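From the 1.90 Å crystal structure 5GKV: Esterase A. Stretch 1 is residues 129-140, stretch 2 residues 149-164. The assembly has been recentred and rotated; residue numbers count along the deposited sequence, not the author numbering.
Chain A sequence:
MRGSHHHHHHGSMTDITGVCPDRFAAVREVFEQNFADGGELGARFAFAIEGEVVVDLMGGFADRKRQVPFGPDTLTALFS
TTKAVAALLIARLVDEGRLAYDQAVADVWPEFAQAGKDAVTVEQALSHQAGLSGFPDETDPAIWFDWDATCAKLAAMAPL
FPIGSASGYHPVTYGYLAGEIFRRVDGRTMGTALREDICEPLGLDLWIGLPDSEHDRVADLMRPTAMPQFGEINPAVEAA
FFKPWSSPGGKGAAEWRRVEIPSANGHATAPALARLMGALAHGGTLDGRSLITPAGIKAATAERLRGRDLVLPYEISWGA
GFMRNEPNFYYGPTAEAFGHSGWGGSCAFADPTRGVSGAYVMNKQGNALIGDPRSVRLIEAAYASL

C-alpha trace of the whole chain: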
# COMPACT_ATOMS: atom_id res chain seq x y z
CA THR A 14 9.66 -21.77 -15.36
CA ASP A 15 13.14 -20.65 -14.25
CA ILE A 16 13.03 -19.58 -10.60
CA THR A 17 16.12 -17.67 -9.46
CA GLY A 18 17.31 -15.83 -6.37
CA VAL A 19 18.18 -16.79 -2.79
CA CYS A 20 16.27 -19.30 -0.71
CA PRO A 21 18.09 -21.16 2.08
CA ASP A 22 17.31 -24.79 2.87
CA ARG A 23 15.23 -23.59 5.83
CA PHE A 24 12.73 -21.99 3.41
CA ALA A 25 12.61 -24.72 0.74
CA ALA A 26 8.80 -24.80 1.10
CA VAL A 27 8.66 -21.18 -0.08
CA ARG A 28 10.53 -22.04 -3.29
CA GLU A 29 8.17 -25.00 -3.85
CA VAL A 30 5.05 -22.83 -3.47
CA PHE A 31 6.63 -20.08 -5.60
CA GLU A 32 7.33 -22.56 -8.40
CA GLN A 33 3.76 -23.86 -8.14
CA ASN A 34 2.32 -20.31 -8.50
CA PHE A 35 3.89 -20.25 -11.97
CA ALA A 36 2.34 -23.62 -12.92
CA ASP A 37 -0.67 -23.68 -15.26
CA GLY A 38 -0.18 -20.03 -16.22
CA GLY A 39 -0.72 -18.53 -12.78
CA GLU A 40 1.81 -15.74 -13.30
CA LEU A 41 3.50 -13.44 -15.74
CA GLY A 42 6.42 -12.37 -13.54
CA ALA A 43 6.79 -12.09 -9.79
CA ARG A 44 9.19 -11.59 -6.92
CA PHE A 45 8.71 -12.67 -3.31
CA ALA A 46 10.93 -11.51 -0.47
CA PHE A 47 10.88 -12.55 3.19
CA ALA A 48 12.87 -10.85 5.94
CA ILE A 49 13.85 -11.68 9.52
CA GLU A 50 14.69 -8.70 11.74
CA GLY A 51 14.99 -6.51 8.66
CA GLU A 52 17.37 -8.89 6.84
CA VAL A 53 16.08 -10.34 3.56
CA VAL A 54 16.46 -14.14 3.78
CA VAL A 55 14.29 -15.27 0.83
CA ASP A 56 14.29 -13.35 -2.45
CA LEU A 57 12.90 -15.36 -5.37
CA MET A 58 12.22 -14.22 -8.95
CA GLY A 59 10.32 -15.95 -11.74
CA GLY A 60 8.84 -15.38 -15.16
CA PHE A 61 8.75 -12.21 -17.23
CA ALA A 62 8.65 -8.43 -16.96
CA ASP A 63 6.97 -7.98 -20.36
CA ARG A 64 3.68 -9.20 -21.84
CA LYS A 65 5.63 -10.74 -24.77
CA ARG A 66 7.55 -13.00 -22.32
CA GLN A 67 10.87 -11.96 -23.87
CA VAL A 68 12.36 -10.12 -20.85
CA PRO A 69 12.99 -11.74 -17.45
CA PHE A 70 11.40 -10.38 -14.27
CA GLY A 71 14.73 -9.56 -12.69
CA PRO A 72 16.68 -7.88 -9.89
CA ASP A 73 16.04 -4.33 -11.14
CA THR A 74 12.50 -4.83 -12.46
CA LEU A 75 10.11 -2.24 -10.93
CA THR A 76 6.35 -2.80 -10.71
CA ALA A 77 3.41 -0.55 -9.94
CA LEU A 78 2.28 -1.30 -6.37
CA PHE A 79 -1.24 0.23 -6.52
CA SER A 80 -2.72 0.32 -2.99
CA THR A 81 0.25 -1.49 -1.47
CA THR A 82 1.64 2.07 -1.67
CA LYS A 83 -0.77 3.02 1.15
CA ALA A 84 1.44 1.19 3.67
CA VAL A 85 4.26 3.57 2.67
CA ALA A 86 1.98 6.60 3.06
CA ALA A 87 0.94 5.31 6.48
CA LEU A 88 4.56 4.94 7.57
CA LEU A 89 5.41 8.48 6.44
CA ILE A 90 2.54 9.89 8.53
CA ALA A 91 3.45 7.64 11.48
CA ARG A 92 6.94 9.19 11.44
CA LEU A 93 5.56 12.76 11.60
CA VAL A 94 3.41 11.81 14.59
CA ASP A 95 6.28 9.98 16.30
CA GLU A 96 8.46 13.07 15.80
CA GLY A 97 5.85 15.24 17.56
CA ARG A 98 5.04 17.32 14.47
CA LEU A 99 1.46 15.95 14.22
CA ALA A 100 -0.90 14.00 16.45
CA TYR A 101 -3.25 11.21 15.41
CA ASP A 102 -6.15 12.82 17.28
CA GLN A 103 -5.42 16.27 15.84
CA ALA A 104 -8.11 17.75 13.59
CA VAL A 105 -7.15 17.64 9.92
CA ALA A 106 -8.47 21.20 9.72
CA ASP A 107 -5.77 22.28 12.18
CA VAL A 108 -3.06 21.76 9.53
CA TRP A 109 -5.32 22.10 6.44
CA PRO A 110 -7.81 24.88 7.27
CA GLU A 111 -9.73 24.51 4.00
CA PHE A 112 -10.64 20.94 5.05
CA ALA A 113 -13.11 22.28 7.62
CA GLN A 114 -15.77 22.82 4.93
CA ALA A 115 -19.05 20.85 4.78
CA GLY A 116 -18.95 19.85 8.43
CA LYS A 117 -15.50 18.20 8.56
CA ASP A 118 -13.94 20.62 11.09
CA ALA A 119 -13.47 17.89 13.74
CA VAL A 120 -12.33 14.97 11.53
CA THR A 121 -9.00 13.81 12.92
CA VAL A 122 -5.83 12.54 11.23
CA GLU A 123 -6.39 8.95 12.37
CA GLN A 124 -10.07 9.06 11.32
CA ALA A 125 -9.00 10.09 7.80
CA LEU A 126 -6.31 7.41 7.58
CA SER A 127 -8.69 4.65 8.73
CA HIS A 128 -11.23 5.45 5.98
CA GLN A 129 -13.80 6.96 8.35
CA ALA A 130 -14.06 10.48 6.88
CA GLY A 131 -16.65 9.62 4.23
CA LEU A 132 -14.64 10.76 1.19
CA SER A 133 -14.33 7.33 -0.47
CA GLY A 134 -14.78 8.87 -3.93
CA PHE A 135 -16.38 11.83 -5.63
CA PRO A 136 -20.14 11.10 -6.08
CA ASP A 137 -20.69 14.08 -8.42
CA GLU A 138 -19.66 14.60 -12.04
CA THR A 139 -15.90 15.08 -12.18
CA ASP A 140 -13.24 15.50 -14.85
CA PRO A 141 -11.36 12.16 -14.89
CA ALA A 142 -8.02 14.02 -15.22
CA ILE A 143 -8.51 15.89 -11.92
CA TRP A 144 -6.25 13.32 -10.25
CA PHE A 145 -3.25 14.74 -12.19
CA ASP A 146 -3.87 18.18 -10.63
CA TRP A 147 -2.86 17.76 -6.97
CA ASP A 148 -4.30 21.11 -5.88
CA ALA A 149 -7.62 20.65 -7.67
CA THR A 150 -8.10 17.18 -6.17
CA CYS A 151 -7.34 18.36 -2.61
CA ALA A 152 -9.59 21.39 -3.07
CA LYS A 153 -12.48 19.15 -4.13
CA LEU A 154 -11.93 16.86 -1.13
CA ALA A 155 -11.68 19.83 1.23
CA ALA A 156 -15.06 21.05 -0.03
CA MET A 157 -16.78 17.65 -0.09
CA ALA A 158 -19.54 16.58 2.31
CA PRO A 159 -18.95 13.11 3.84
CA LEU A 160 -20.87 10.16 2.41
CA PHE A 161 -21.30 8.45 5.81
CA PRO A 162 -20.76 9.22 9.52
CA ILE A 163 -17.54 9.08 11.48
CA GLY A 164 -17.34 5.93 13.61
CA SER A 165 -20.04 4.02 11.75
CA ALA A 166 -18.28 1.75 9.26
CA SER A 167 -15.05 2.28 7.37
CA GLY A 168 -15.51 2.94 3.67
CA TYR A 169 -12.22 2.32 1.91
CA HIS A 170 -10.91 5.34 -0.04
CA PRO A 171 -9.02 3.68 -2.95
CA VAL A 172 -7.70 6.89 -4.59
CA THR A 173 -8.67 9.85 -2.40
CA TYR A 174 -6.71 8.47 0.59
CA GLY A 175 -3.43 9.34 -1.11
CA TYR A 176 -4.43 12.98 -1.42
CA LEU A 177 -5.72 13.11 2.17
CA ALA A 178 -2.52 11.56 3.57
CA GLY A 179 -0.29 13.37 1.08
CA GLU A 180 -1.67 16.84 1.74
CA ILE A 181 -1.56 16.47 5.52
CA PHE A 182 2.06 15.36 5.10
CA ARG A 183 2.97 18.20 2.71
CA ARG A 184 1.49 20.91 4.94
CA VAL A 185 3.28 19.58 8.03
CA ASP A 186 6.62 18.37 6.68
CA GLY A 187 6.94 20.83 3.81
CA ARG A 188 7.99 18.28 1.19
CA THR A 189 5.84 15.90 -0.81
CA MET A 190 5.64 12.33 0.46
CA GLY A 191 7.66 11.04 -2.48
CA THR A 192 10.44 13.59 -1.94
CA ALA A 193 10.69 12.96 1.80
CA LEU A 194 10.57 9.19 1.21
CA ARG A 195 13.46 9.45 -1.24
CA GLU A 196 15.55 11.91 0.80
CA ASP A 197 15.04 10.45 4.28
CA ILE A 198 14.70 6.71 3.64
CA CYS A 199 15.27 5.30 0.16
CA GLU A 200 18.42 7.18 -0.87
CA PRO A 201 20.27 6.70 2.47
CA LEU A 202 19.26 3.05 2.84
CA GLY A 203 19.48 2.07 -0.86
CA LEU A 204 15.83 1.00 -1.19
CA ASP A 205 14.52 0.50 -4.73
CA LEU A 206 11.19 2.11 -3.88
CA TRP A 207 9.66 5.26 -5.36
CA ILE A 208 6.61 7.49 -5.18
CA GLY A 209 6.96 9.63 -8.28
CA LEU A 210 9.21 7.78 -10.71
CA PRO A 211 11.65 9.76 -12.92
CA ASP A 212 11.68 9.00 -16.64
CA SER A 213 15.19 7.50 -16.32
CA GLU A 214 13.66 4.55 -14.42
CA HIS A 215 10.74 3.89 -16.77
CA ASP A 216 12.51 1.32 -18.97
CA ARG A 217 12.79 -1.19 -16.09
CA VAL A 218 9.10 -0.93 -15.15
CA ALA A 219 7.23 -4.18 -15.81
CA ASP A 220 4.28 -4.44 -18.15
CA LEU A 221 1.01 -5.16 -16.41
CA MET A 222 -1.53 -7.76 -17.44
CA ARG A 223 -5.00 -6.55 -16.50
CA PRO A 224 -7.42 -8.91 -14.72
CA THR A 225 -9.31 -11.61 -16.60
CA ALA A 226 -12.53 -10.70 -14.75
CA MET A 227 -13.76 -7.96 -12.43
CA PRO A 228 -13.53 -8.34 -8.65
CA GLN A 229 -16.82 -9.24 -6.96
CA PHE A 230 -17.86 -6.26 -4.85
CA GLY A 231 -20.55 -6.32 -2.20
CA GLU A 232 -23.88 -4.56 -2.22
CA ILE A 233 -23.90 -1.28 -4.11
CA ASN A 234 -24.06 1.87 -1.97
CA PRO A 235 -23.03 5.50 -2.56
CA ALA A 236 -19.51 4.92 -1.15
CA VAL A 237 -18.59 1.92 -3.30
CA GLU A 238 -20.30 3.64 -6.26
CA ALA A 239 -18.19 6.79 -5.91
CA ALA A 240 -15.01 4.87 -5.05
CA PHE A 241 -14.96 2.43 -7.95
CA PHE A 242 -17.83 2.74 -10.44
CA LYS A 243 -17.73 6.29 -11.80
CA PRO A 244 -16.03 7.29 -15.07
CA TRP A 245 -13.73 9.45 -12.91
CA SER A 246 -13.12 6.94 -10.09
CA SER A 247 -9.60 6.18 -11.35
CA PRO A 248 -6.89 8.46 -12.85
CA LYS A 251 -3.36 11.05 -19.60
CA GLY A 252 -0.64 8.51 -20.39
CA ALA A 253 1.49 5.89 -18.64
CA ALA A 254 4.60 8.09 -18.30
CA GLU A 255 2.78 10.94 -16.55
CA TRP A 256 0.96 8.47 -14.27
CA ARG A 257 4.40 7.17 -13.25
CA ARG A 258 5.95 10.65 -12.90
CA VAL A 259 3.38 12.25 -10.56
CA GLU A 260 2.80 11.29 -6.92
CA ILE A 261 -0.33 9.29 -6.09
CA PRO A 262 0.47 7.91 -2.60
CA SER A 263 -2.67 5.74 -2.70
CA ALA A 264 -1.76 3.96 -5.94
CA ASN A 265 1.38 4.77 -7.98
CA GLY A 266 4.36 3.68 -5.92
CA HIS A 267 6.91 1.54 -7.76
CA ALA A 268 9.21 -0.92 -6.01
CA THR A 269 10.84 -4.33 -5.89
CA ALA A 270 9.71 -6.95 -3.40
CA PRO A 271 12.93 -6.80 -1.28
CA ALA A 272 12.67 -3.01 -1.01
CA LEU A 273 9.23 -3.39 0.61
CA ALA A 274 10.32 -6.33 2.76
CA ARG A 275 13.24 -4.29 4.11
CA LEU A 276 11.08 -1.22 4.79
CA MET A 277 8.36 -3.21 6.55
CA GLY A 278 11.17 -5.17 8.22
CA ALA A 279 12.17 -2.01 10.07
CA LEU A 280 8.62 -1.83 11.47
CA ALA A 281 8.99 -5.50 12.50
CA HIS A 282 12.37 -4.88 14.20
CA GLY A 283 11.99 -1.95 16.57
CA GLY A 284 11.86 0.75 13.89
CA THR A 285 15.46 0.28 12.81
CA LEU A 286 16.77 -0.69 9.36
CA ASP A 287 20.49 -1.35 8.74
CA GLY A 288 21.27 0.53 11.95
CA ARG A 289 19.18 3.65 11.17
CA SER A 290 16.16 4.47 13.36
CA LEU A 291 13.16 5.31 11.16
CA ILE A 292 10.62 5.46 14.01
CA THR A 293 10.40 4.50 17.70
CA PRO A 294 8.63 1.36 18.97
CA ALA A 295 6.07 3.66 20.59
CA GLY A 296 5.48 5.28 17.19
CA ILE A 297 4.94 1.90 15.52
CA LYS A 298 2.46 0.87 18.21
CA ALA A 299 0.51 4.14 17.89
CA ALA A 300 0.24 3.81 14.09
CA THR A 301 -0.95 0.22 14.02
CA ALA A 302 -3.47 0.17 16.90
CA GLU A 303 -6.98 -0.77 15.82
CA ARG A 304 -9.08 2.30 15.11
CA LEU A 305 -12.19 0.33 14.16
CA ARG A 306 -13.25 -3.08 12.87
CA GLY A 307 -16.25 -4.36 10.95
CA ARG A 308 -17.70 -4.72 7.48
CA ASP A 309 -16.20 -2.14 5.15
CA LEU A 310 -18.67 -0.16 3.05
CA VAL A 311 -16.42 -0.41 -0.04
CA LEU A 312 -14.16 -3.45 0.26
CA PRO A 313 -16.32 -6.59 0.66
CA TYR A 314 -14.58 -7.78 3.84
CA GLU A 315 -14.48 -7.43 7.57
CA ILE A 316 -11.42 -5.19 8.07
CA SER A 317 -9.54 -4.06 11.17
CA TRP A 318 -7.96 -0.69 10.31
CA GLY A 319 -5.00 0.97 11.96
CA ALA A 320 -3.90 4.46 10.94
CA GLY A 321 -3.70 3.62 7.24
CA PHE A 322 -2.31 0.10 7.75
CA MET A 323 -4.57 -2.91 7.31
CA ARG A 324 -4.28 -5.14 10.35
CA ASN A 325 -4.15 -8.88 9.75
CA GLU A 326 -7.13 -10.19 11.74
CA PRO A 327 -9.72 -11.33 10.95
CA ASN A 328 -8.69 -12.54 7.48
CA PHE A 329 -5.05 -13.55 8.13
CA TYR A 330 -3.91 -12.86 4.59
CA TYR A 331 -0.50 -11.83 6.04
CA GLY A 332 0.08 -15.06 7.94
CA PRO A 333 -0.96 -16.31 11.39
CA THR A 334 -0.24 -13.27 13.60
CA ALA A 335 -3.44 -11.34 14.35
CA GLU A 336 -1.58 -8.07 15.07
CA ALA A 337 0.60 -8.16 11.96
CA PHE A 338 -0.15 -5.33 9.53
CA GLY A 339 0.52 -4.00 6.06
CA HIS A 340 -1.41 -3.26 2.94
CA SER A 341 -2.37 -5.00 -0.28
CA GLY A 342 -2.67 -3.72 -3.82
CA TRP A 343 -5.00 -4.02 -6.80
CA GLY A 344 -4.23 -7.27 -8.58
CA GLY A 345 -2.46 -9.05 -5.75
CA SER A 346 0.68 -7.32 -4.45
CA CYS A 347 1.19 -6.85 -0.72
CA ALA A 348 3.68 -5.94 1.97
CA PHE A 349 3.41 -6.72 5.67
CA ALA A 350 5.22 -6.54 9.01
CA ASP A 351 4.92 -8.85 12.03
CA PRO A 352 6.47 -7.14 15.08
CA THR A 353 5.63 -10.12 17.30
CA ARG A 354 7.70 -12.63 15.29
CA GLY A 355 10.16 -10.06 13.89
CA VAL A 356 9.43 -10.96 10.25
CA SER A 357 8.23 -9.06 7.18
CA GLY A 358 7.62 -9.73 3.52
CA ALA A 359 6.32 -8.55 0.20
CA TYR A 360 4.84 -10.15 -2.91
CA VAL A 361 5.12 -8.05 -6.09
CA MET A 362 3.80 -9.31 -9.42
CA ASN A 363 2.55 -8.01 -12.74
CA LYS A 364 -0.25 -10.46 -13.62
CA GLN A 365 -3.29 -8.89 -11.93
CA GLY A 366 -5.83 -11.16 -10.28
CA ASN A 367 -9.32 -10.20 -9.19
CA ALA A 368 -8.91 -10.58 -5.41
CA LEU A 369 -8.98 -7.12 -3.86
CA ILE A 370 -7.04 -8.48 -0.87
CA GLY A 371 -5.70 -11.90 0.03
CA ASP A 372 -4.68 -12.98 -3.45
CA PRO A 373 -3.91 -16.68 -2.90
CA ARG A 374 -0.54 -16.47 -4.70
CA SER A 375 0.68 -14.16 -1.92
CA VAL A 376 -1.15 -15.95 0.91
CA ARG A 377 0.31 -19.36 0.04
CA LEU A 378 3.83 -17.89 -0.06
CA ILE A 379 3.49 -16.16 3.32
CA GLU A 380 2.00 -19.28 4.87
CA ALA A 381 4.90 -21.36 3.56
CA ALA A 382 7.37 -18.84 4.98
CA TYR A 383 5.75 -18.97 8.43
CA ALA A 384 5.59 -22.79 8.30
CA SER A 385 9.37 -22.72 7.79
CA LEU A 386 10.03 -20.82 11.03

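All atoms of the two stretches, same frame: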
# COMPACT_ATOMS: atom_id res chain seq x y z
N GLN A 129 -12.58 6.60 7.65
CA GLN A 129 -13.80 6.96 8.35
C GLN A 129 -14.41 8.28 7.88
O GLN A 129 -15.57 8.55 8.21
CB GLN A 129 -13.54 7.05 9.85
CG GLN A 129 -13.15 5.75 10.48
CD GLN A 129 -13.08 5.87 11.97
OE1 GLN A 129 -14.10 6.11 12.62
NE2 GLN A 129 -11.88 5.75 12.53
N ALA A 130 -13.66 9.10 7.14
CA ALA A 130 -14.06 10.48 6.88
C ALA A 130 -15.07 10.62 5.75
O ALA A 130 -15.41 11.76 5.39
CB ALA A 130 -12.83 11.34 6.57
N GLY A 131 -15.55 9.53 5.16
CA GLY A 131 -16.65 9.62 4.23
C GLY A 131 -16.33 10.18 2.86
O GLY A 131 -17.24 10.59 2.15
N LEU A 132 -15.06 10.18 2.46
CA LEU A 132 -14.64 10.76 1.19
C LEU A 132 -14.14 9.68 0.23
O LEU A 132 -13.18 9.89 -0.52
CB LEU A 132 -13.57 11.82 1.42
CG LEU A 132 -13.90 12.85 2.52
CD1 LEU A 132 -12.74 13.84 2.73
CD2 LEU A 132 -15.21 13.61 2.21
N SER A 133 -14.82 8.52 0.23
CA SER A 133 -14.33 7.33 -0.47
C SER A 133 -14.12 7.57 -1.96
O SER A 133 -13.21 6.99 -2.57
CB SER A 133 -15.31 6.17 -0.24
OG SER A 133 -15.53 5.99 1.15
N GLY A 134 -14.94 8.42 -2.56
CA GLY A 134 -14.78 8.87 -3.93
C GLY A 134 -15.65 10.09 -4.11
O GLY A 134 -16.39 10.49 -3.21
N PHE A 135 -15.52 10.71 -5.28
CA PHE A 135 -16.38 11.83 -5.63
C PHE A 135 -17.71 11.30 -6.18
O PHE A 135 -17.71 10.60 -7.19
CB PHE A 135 -15.70 12.73 -6.65
CG PHE A 135 -14.38 13.32 -6.18
CD1 PHE A 135 -14.31 14.12 -5.05
CD2 PHE A 135 -13.21 13.08 -6.90
CE1 PHE A 135 -13.10 14.68 -4.63
CE2 PHE A 135 -11.98 13.63 -6.48
CZ PHE A 135 -11.93 14.42 -5.35
N PRO A 136 -18.85 11.59 -5.53
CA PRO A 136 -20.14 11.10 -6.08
C PRO A 136 -20.64 11.90 -7.27
O PRO A 136 -21.43 11.38 -8.06
CB PRO A 136 -21.09 11.24 -4.88
CG PRO A 136 -20.57 12.45 -4.17
CD PRO A 136 -19.04 12.37 -4.30
N ASP A 137 -20.19 13.14 -7.43
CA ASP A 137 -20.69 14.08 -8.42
C ASP A 137 -19.79 14.12 -9.64
O ASP A 137 -18.59 13.81 -9.58
CB ASP A 137 -20.79 15.47 -7.80
CG ASP A 137 -19.43 15.99 -7.35
OD1 ASP A 137 -18.76 15.29 -6.55
OD2 ASP A 137 -19.03 17.09 -7.81
N GLU A 138 -20.37 14.55 -10.76
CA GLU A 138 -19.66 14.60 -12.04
C GLU A 138 -18.30 15.26 -11.90
O GLU A 138 -18.18 16.34 -11.33
CB GLU A 138 -20.52 15.34 -13.08
CG GLU A 138 -19.82 15.60 -14.40
CD GLU A 138 -19.98 14.45 -15.39
OE1 GLU A 138 -20.92 13.64 -15.20
OE2 GLU A 138 -19.15 14.35 -16.32
N THR A 139 -17.26 14.60 -12.40
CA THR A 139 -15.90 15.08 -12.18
C THR A 139 -15.06 14.76 -13.40
O THR A 139 -15.18 13.68 -14.00
CB THR A 139 -15.29 14.43 -10.92
OG1 THR A 139 -16.13 14.70 -9.78
CG2 THR A 139 -13.88 14.99 -10.65
N ASP A 140 -14.21 15.71 -13.78
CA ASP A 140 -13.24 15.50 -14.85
C ASP A 140 -12.33 14.35 -14.45
O ASP A 140 -11.74 14.39 -13.37
CB ASP A 140 -12.43 16.78 -15.07
CG ASP A 140 -11.37 16.65 -16.17
OD1 ASP A 140 -11.09 15.52 -16.64
OD2 ASP A 140 -10.79 17.69 -16.55
N ALA A 149 -6.19 20.73 -7.39
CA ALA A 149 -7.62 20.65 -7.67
C ALA A 149 -8.26 19.46 -6.96
O ALA A 149 -9.39 19.57 -6.46
CB ALA A 149 -7.87 20.59 -9.17
N THR A 150 -7.55 18.33 -6.88
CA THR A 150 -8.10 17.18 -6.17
C THR A 150 -8.28 17.49 -4.68
O THR A 150 -9.36 17.26 -4.11
CB THR A 150 -7.21 15.94 -6.37
OG1 THR A 150 -7.12 15.63 -7.76
CG2 THR A 150 -7.78 14.73 -5.63
N CYS A 151 -7.24 18.04 -4.04
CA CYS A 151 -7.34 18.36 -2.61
C CYS A 151 -8.42 19.40 -2.36
O CYS A 151 -9.13 19.34 -1.34
CB CYS A 151 -6.00 18.86 -2.07
SG CYS A 151 -4.67 17.62 -2.08
N ALA A 152 -8.56 20.38 -3.25
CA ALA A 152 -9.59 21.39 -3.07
C ALA A 152 -10.98 20.75 -3.12
O ALA A 152 -11.86 21.09 -2.31
CB ALA A 152 -9.46 22.48 -4.13
N LYS A 153 -11.18 19.80 -4.03
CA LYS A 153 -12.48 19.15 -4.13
C LYS A 153 -12.77 18.30 -2.90
O LYS A 153 -13.91 18.28 -2.40
CB LYS A 153 -12.54 18.31 -5.41
CG LYS A 153 -13.96 17.83 -5.76
CD LYS A 153 -14.00 17.16 -7.11
CE LYS A 153 -15.36 16.53 -7.37
NZ LYS A 153 -16.46 17.52 -7.31
N LEU A 154 -11.76 17.61 -2.37
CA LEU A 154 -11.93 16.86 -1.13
C LEU A 154 -12.22 17.79 0.03
O LEU A 154 -13.12 17.53 0.85
CB LEU A 154 -10.67 16.02 -0.85
CG LEU A 154 -10.44 14.79 -1.73
CD1 LEU A 154 -9.02 14.18 -1.58
CD2 LEU A 154 -11.49 13.71 -1.45
N ALA A 155 -11.46 18.89 0.14
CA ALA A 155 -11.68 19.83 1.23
C ALA A 155 -13.10 20.36 1.24
O ALA A 155 -13.67 20.61 2.32
CB ALA A 155 -10.68 20.99 1.14
N ALA A 156 -13.71 20.51 0.07
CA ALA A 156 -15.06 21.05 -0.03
C ALA A 156 -16.14 19.98 0.08
O ALA A 156 -17.31 20.33 0.22
CB ALA A 156 -15.22 21.80 -1.34
N MET A 157 -15.78 18.70 0.05
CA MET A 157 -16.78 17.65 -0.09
C MET A 157 -17.46 17.32 1.24
O MET A 157 -16.82 17.28 2.30
CB MET A 157 -16.14 16.41 -0.68
CG MET A 157 -17.05 15.18 -0.71
SD MET A 157 -16.26 13.80 -1.51
CE MET A 157 -17.40 12.49 -1.00
N ALA A 158 -18.78 17.07 1.17
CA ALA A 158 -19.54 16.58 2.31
C ALA A 158 -19.37 15.06 2.44
O ALA A 158 -19.40 14.36 1.43
CB ALA A 158 -21.02 16.92 2.15
N PRO A 159 -19.18 14.55 3.66
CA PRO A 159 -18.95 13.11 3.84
C PRO A 159 -20.15 12.27 3.41
O PRO A 159 -21.31 12.64 3.62
CB PRO A 159 -18.71 12.97 5.34
CG PRO A 159 -18.35 14.34 5.82
CD PRO A 159 -19.02 15.32 4.91
N LEU A 160 -19.85 11.09 2.88
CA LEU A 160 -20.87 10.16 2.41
C LEU A 160 -21.44 9.28 3.51
O LEU A 160 -22.39 8.54 3.25
CB LEU A 160 -20.28 9.27 1.30
CG LEU A 160 -19.89 9.97 -0.00
CD1 LEU A 160 -18.84 9.12 -0.74
CD2 LEU A 160 -21.12 10.17 -0.87
N PHE A 161 -20.86 9.29 4.71
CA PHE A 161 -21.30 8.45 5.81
C PHE A 161 -20.67 8.98 7.11
O PHE A 161 -19.72 9.78 7.05
CB PHE A 161 -20.96 6.96 5.59
CG PHE A 161 -19.51 6.70 5.21
CD1 PHE A 161 -18.54 6.53 6.19
CD2 PHE A 161 -19.14 6.60 3.88
CE1 PHE A 161 -17.20 6.27 5.85
CE2 PHE A 161 -17.80 6.33 3.50
CZ PHE A 161 -16.84 6.16 4.50
N PRO A 162 -21.20 8.59 8.27
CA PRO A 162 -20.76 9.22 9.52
C PRO A 162 -19.43 8.66 10.00
O PRO A 162 -19.07 7.51 9.73
CB PRO A 162 -21.87 8.86 10.51
CG PRO A 162 -23.00 8.38 9.69
CD PRO A 162 -22.42 7.79 8.46
N ILE A 163 -18.70 9.52 10.72
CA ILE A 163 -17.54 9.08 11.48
C ILE A 163 -17.96 7.99 12.46
O ILE A 163 -19.04 8.08 13.08
CB ILE A 163 -16.90 10.26 12.23
CG1 ILE A 163 -16.32 11.31 11.27
CG2 ILE A 163 -15.82 9.74 13.18
CD1 ILE A 163 -14.98 10.91 10.64
N GLY A 164 -17.12 6.97 12.61
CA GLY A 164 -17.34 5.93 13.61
C GLY A 164 -18.54 5.06 13.35
O GLY A 164 -19.13 4.51 14.30
O HOH W 1 -17.38 10.73 7.86

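What does Phe-135, the residue with the largest covered area, find on the other stretch? Its side chain, with chi1 at -59° (m), swings its ring against the helix that opens stretch 2. Lys-153 lies over one face: its CD sits 3.6 Å from the centroid of the Phe-135 ring, 13° off the normal, a CH-pi contact made by the aliphatic part of the chain. At the ring edge is Thr-150 O, 4.0 Å from Phe-135 CZ, while Leu-154 CD2 packs 3.7 Å from Phe-135 CE1. Met-157 SD approaches obliquely, 4.1 Å from Phe-135 CD1. A flat, buried aromatic suits this place because it can offer a face to a methylene chain and still meet other side chains around it.

How can a lysine serve so apolar a neighbour? Lys-153 points toward stretch 1 and runs extended through chi1, chi2 and chi3 (all t) before turning at chi4 (59°, p). The methylenes thus cross the phenyl face, and the charged end passes beyond it to Asp-137, where Lys-153 NZ and Asp-137 OD2 form a salt bridge at 2.7 Å. Nearby, Thr-139 OG1 donates to Asp-137 O at 2.6 Å, a bond within stretch 1, and Thr-139 OG1 also lies 3.1 Å from Lys-153 CE. The long side chain therefore joins a greasy contact to an ionic one.

What does Gln-129 add at the far end? Its CA-to-CB bond points sideways, but with chi1 m and chi2 t its end comes nearer, so that Gln-129 OE1 accepts a weak hydrogen bond from Gly-164 N at 3.1 Å (127°), while Gln-129 O lies 3.4 Å from Ile-163 CD1. A water donates to Gln-129 O at 2.9 Å and to Phe-161 O at 2.7 Å, bridging two carbonyls that cannot bond each other.

What do Leu-132 and Met-157 fill? The CA-to-CB bond of Leu-132 points away, yet its end comes nearer, placing Leu-132 CD2 3.8 Å from Met-157 CG. Met-157, extended with all three chi angles t, reaches across so that Met-157 CE lies 3.1 Å from Gly-134 O and 3.7 Å from Pro-136 CD.

Why is Gly-131 a glycine, where the backbones come close? A CB there would clash with Pro-159 CB and Leu-160 N, and the positive phi of Gly-131 also favours glycine. Without a side chain, Gly-131 CA rests over the Phe-161 ring, 3.6 Å from its centroid, in a CH-pi contact, and Leu-160 N donates to Gly-131 O at 2.8 Å and 162°.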